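PDB 3GPI: NAD-dependent epimerase/dehydratase from Methylobacillus flagellatus KT, which is of unknown function but probably binds a dinucleotide cofactor on a Rossmann fold, as in other NAD-dependent epimerases and dehydratases. Local coordinates for residues 120-123 against 124-127; 131-134 against 135-138; 142-146 against 147-151. One frame throughout, in Å; residues are numbered along the deposited sequence.

Contact 1. Residues 120-123 against 124-127; sequences WLDE and DTPP
D122 and T125 close a type I beta turn directly after the short strand 120-121. T125 N donates to D122 O at 3.0 Å. A side-chain bond runs the other way: D122 N donates to T125 OG1 at 3.1 Å, nearly straight at 160°. D122 and T125 are thus tied twice. The carboxylate of D122 turns back over the turn because CG lies between the backbone N and the carbonyl carbon (chi1 67°). There OD1 accepts from D124 N at 2.9 Å, met from above the carboxylate plane. The D122 and D124 carboxylates are turned 80° apart, with D122 OD1 and D124 OD2 4.0 Å from each other. One water donates to D122 OD2 and D124 OD2, which should ease the like charges. Another bridges D122 OD1 and T125 OG1. T125 CG2 packs on L121 CD2 at 3.8 Å. R253 of helix 252-256 forms salt bridges with E123 OE1 and D124 OD1, while E123 OE2 accepts from I211 N of strand 209-212. L121 bonds through its backbone to K248 and S250, so the turn leaves a small parallel sheet and leads toward helix 132-143.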
# COMPACT_ATOMS: atom_id res chain seq x y z
N TRP A 120 -1.51 -17.68 -10.44
CA TRP A 120 -2.12 -16.40 -10.12
C TRP A 120 -3.05 -16.55 -8.93
O TRP A 120 -3.94 -17.40 -8.96
CB TRP A 120 -2.97 -15.93 -11.27
CG TRP A 120 -2.18 -15.58 -12.49
CD1 TRP A 120 -1.80 -16.41 -13.50
CD2 TRP A 120 -1.71 -14.27 -12.83
NE1 TRP A 120 -1.12 -15.69 -14.47
CE2 TRP A 120 -1.05 -14.38 -14.07
CE3 TRP A 120 -1.78 -13.03 -12.19
CZ2 TRP A 120 -0.47 -13.27 -14.70
CZ3 TRP A 120 -1.21 -11.95 -12.80
CH2 TRP A 120 -0.58 -12.06 -14.06
N LEU A 121 -2.85 -15.74 -7.91
CA LEU A 121 -3.71 -15.72 -6.73
C LEU A 121 -4.56 -14.46 -6.75
O LEU A 121 -4.13 -13.43 -7.26
CB LEU A 121 -2.89 -15.69 -5.44
CG LEU A 121 -1.81 -16.76 -5.32
CD1 LEU A 121 -1.17 -16.73 -3.96
CD2 LEU A 121 -2.41 -18.11 -5.67
N ASP A 122 -5.74 -14.57 -6.17
CA ASP A 122 -6.59 -13.41 -6.00
C ASP A 122 -7.28 -13.40 -4.64
O ASP A 122 -6.87 -14.12 -3.73
CB ASP A 122 -7.55 -13.27 -7.17
CG ASP A 122 -8.57 -14.36 -7.23
OD1 ASP A 122 -8.79 -15.07 -6.20
OD2 ASP A 122 -9.16 -14.50 -8.33
N GLU A 123 -8.26 -12.52 -4.45
CA GLU A 123 -8.89 -12.37 -3.13
C GLU A 123 -9.62 -13.62 -2.67
O GLU A 123 -9.85 -13.78 -1.45
CB GLU A 123 -9.88 -11.18 -3.13
CG GLU A 123 -9.27 -9.78 -3.46
CD GLU A 123 -9.10 -9.53 -4.98
OE1 GLU A 123 -9.38 -10.39 -5.85
OE2 GLU A 123 -8.64 -8.43 -5.36
N ASP A 124 -9.95 -14.50 -3.62
CA ASP A 124 -10.63 -15.75 -3.26
C ASP A 124 -9.68 -16.80 -2.70
O ASP A 124 -10.11 -17.76 -2.06
CB ASP A 124 -11.34 -16.34 -4.48
CG ASP A 124 -12.43 -15.44 -5.04
OD1 ASP A 124 -12.96 -14.55 -4.35
OD2 ASP A 124 -12.79 -15.69 -6.22
N THR A 125 -8.39 -16.62 -2.93
CA THR A 125 -7.38 -17.56 -2.46
C THR A 125 -7.11 -17.36 -0.96
O THR A 125 -6.72 -16.26 -0.54
CB THR A 125 -6.02 -17.28 -3.19
OG1 THR A 125 -6.23 -17.21 -4.61
CG2 THR A 125 -4.99 -18.39 -2.83
N PRO A 126 -7.27 -18.41 -0.12
CA PRO A 126 -6.96 -18.16 1.28
C PRO A 126 -5.46 -17.93 1.48
O PRO A 126 -4.67 -18.73 1.01
CB PRO A 126 -7.41 -19.46 1.99
CG PRO A 126 -8.32 -20.14 1.02
CD PRO A 126 -7.85 -19.75 -0.34
N PRO A 127 -5.08 -16.84 2.17
CA PRO A 127 -3.66 -16.60 2.40
C PRO A 127 -3.10 -17.56 3.47
O PRO A 127 -3.75 -17.80 4.50
CB PRO A 127 -3.61 -15.16 2.92
CG PRO A 127 -4.97 -14.93 3.51
CD PRO A 127 -5.90 -15.71 2.63
O HOH W 1 -11.40 -15.80 -8.38
O HOH W 2 -8.68 -17.76 -6.35
O HOH W 3 -7.76 -13.90 0.24
O HOH W 4 -13.21 -13.43 -1.56

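Contact 2. Residues 131-134 against 135-138; sequences DFSG and KRML
R136 lies flat on the ring of F132, one helical turn back. The guanidinium and ring planes are 13° apart, and CZ sits 3.5 Å from the ring centroid, over the face, in a cation-pi stack. R136 CD adds a CH-pi contact to the same ring at 3.6 Å. With F132 CG anti to the backbone N (chi1 -176°), the ring stands beside the arginine chain. That chain bends at chi3 (-77°) and brings NE back to F132 O at 3.2 Å. F132 O lies in the guanidinium plane, but NE stands well above the plane of the carbonyl. R136 N reaches F132 O from the opposite face at 2.9 Å, so two donors grip one oxygen. R136 NH2 is held by L83 O. With an alanine here, the F132 ring is likely to lose its stacking partner and be freer to turn, and F132 O and L83 O would each lose a side-chain donor. G134 N donates to D131 OD1 at 2.8 Å, making D131 the N-cap of helix 132-143. The chemistry implies a polar helix start: the capping carboxylate probably interacts favourably with the positive end of the helix dipole, and the guanidinium's charge lies against the electron-rich ring face, which probably stabilises it.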
# COMPACT_ATOMS: atom_id res chain seq x y z
N ASP A 131 5.22 -16.05 7.90
CA ASP A 131 6.11 -15.35 8.81
C ASP A 131 5.34 -14.52 9.80
O ASP A 131 4.12 -14.39 9.69
CB ASP A 131 7.14 -14.50 8.04
CG ASP A 131 6.50 -13.37 7.26
OD1 ASP A 131 5.27 -13.27 7.22
OD2 ASP A 131 7.25 -12.57 6.66
N PHE A 132 6.08 -13.95 10.75
CA PHE A 132 5.53 -13.17 11.84
C PHE A 132 4.80 -11.93 11.30
O PHE A 132 3.72 -11.57 11.79
CB PHE A 132 6.72 -12.82 12.74
CG PHE A 132 6.39 -12.07 13.99
CD1 PHE A 132 5.22 -12.33 14.71
CD2 PHE A 132 7.31 -11.14 14.50
CE1 PHE A 132 4.96 -11.61 15.90
CE2 PHE A 132 7.06 -10.44 15.71
CZ PHE A 132 5.87 -10.68 16.39
N SER A 133 5.37 -11.28 10.30
CA SER A 133 4.74 -10.09 9.72
C SER A 133 3.39 -10.41 9.06
O SER A 133 2.40 -9.69 9.24
CB SER A 133 5.70 -9.44 8.75
OG SER A 133 6.95 -9.23 9.40
N GLY A 134 3.33 -11.52 8.34
CA GLY A 134 2.08 -11.95 7.71
C GLY A 134 1.04 -12.34 8.73
O GLY A 134 -0.17 -12.05 8.58
N LYS A 135 1.49 -13.01 9.80
CA LYS A 135 0.57 -13.46 10.83
C LYS A 135 -0.01 -12.24 11.57
O LYS A 135 -1.21 -12.20 11.85
CB LYS A 135 1.26 -14.45 11.76
CG LYS A 135 1.51 -15.81 11.11
CD LYS A 135 2.35 -16.68 12.01
CE LYS A 135 2.45 -18.10 11.45
NZ LYS A 135 3.61 -18.82 12.09
N ARG A 136 0.86 -11.29 11.89
CA ARG A 136 0.46 -10.05 12.57
C ARG A 136 -0.51 -9.27 11.68
O ARG A 136 -1.45 -8.65 12.16
CB ARG A 136 1.68 -9.18 12.90
CG ARG A 136 2.49 -9.67 14.15
CD ARG A 136 3.70 -8.80 14.38
NE ARG A 136 4.81 -9.09 13.45
CZ ARG A 136 5.94 -8.38 13.36
NH1 ARG A 136 6.89 -8.74 12.49
NH2 ARG A 136 6.15 -7.32 14.15
N MET A 137 -0.27 -9.30 10.37
CA MET A 137 -1.15 -8.59 9.48
C MET A 137 -2.53 -9.21 9.36
O MET A 137 -3.55 -8.51 9.40
CB MET A 137 -0.50 -8.52 8.10
CG MET A 137 -1.17 -7.55 7.18
SD MET A 137 -1.39 -5.79 7.75
CE MET A 137 0.12 -5.12 7.38
N LEU A 138 -2.57 -10.54 9.26
CA LEU A 138 -3.87 -11.20 9.27
C LEU A 138 -4.60 -11.00 10.62
O LEU A 138 -5.83 -10.90 10.63
CB LEU A 138 -3.77 -12.69 8.89
CG LEU A 138 -3.34 -12.98 7.45
CD1 LEU A 138 -3.13 -14.53 7.32
CD2 LEU A 138 -4.33 -12.45 6.40

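Contact 3. Residues 142-146 against 147-151; sequences ALLAA and YSSTI
L144 and Y147 meet where the 3-10 turn 144-146, which follows helix 132-143, leads toward strand 149-158. Y147 N donates to L144 O at 3.0 Å. This bond closes the 3-10 turn. The tyrosine ring folds back along the turn, its CG anti to the carbonyl carbon (chi1 -71°). The ring presents an edge to L143 O, which lies near the ring plane, 3.9 Å from Y147 CD1. A146 CB packs loosely near the same ring atom. L144 sends its two methyl branches to different partners. CD2 is a loose neighbour of Y147 CB at 4.4 Å. CD1 reaches I151 CG1 at 4.1 Å, and the two aliphatic chains approach at a slant. S149 meets the base of the L144 side chain. Its CB points toward residues 142-146, and OG sits between its own backbone N and carbonyl carbon (chi1 63°). From there OG lies 3.6 Å from L144 CB and 3.2 Å from L144 O. Y147 O is also near, 3.1 Å from S149 OG. Of the residues 149, 150 and 151, the first and third thus face residues 142-146, and T150 faces the other way, as expected for a strand.

The segment is a helix-to-strand connection of the Rossmann-type sheet. L144 also packs on V104 and F106 of strand 103-109, parallel neighbour of strand 149-158. L143 and Y147 lean on helix 86-95. R208 holds Y147 O, and I151 bonds through its backbone to R208 and Y210, next to and on strand 209-212.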
# COMPACT_ATOMS: atom_id res chain seq x y z
N ALA A 142 -8.30 -9.19 10.95
CA ALA A 142 -9.39 -10.04 11.44
C ALA A 142 -10.44 -9.21 12.15
O ALA A 142 -11.65 -9.48 12.02
CB ALA A 142 -8.85 -11.11 12.37
N LEU A 143 -9.95 -8.24 12.90
CA LEU A 143 -10.73 -7.31 13.70
C LEU A 143 -11.80 -6.64 12.87
O LEU A 143 -12.97 -6.58 13.24
CB LEU A 143 -9.78 -6.25 14.27
CG LEU A 143 -10.20 -5.38 15.45
CD1 LEU A 143 -10.64 -6.23 16.68
CD2 LEU A 143 -9.06 -4.48 15.82
N LEU A 144 -11.42 -6.15 11.70
CA LEU A 144 -12.38 -5.46 10.85
C LEU A 144 -13.63 -6.24 10.44
O LEU A 144 -14.51 -5.66 9.80
CB LEU A 144 -11.66 -4.94 9.60
CG LEU A 144 -10.55 -3.95 9.94
CD1 LEU A 144 -9.76 -3.59 8.69
CD2 LEU A 144 -11.11 -2.72 10.60
N ALA A 145 -13.74 -7.53 10.80
CA ALA A 145 -14.91 -8.33 10.40
C ALA A 145 -16.26 -7.71 10.83
O ALA A 145 -17.26 -7.85 10.12
CB ALA A 145 -14.80 -9.78 10.92
N ALA A 146 -16.24 -7.01 11.97
CA ALA A 146 -17.44 -6.37 12.55
C ALA A 146 -17.70 -4.97 12.05
O ALA A 146 -18.72 -4.36 12.39
CB ALA A 146 -17.35 -6.35 14.05
N TYR A 147 -16.77 -4.43 11.27
CA TYR A 147 -16.86 -3.06 10.78
C TYR A 147 -17.19 -2.99 9.30
O TYR A 147 -16.79 -3.85 8.53
CB TYR A 147 -15.51 -2.37 10.96
CG TYR A 147 -15.21 -2.08 12.40
CD1 TYR A 147 -14.77 -3.11 13.25
CD2 TYR A 147 -15.35 -0.79 12.92
CE1 TYR A 147 -14.51 -2.87 14.58
CE2 TYR A 147 -15.09 -0.53 14.26
CZ TYR A 147 -14.66 -1.58 15.07
OH TYR A 147 -14.39 -1.32 16.40
N SER A 148 -17.92 -1.98 8.88
CA SER A 148 -18.01 -1.67 7.44
C SER A 148 -16.60 -1.26 7.02
O SER A 148 -16.08 -0.28 7.50
CB SER A 148 -18.97 -0.50 7.24
OG SER A 148 -19.12 -0.22 5.86
N SER A 149 -16.00 -2.03 6.11
CA SER A 149 -14.55 -1.90 5.87
C SER A 149 -14.13 -2.54 4.58
O SER A 149 -14.80 -3.38 4.04
CB SER A 149 -13.79 -2.54 7.03
OG SER A 149 -14.04 -3.92 7.12
N THR A 150 -12.96 -2.12 4.12
CA THR A 150 -12.31 -2.64 2.94
C THR A 150 -10.85 -2.80 3.29
O THR A 150 -10.18 -1.83 3.65
CB THR A 150 -12.43 -1.68 1.78
OG1 THR A 150 -13.82 -1.53 1.45
CG2 THR A 150 -11.66 -2.22 0.55
N ILE A 151 -10.38 -4.03 3.18
CA ILE A 151 -8.97 -4.35 3.35
C ILE A 151 -8.32 -4.26 1.97
O ILE A 151 -8.82 -4.78 0.97
CB ILE A 151 -8.85 -5.77 3.88
CG1 ILE A 151 -9.37 -5.85 5.31
CG2 ILE A 151 -7.40 -6.26 3.80
CD1 ILE A 151 -9.67 -7.27 5.71

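All three contacts are local and follow one another in series along the chain. Contacts 2 and 3 share helix 132-143: contact 2 starts it, and contact 3 leads from its end into strand 149-158 of the main sheet. Contact 1 leaves the small sheet of strands 120-121 and 248-249. It touches contact 2 where P127 CG packs on L138 CD2 at 3.9 Å. All are partly buried, each with two buried residues among those that touch. Contact 1 is mostly polar, with carboxylates, a threonine hydroxyl and bridging waters. Contact 2 pairs a helix cap with a charged stack on an exposed phenylalanine. Contact 3 is the most apolar in its side chains, as L144 packs against I151 and strand 103-109.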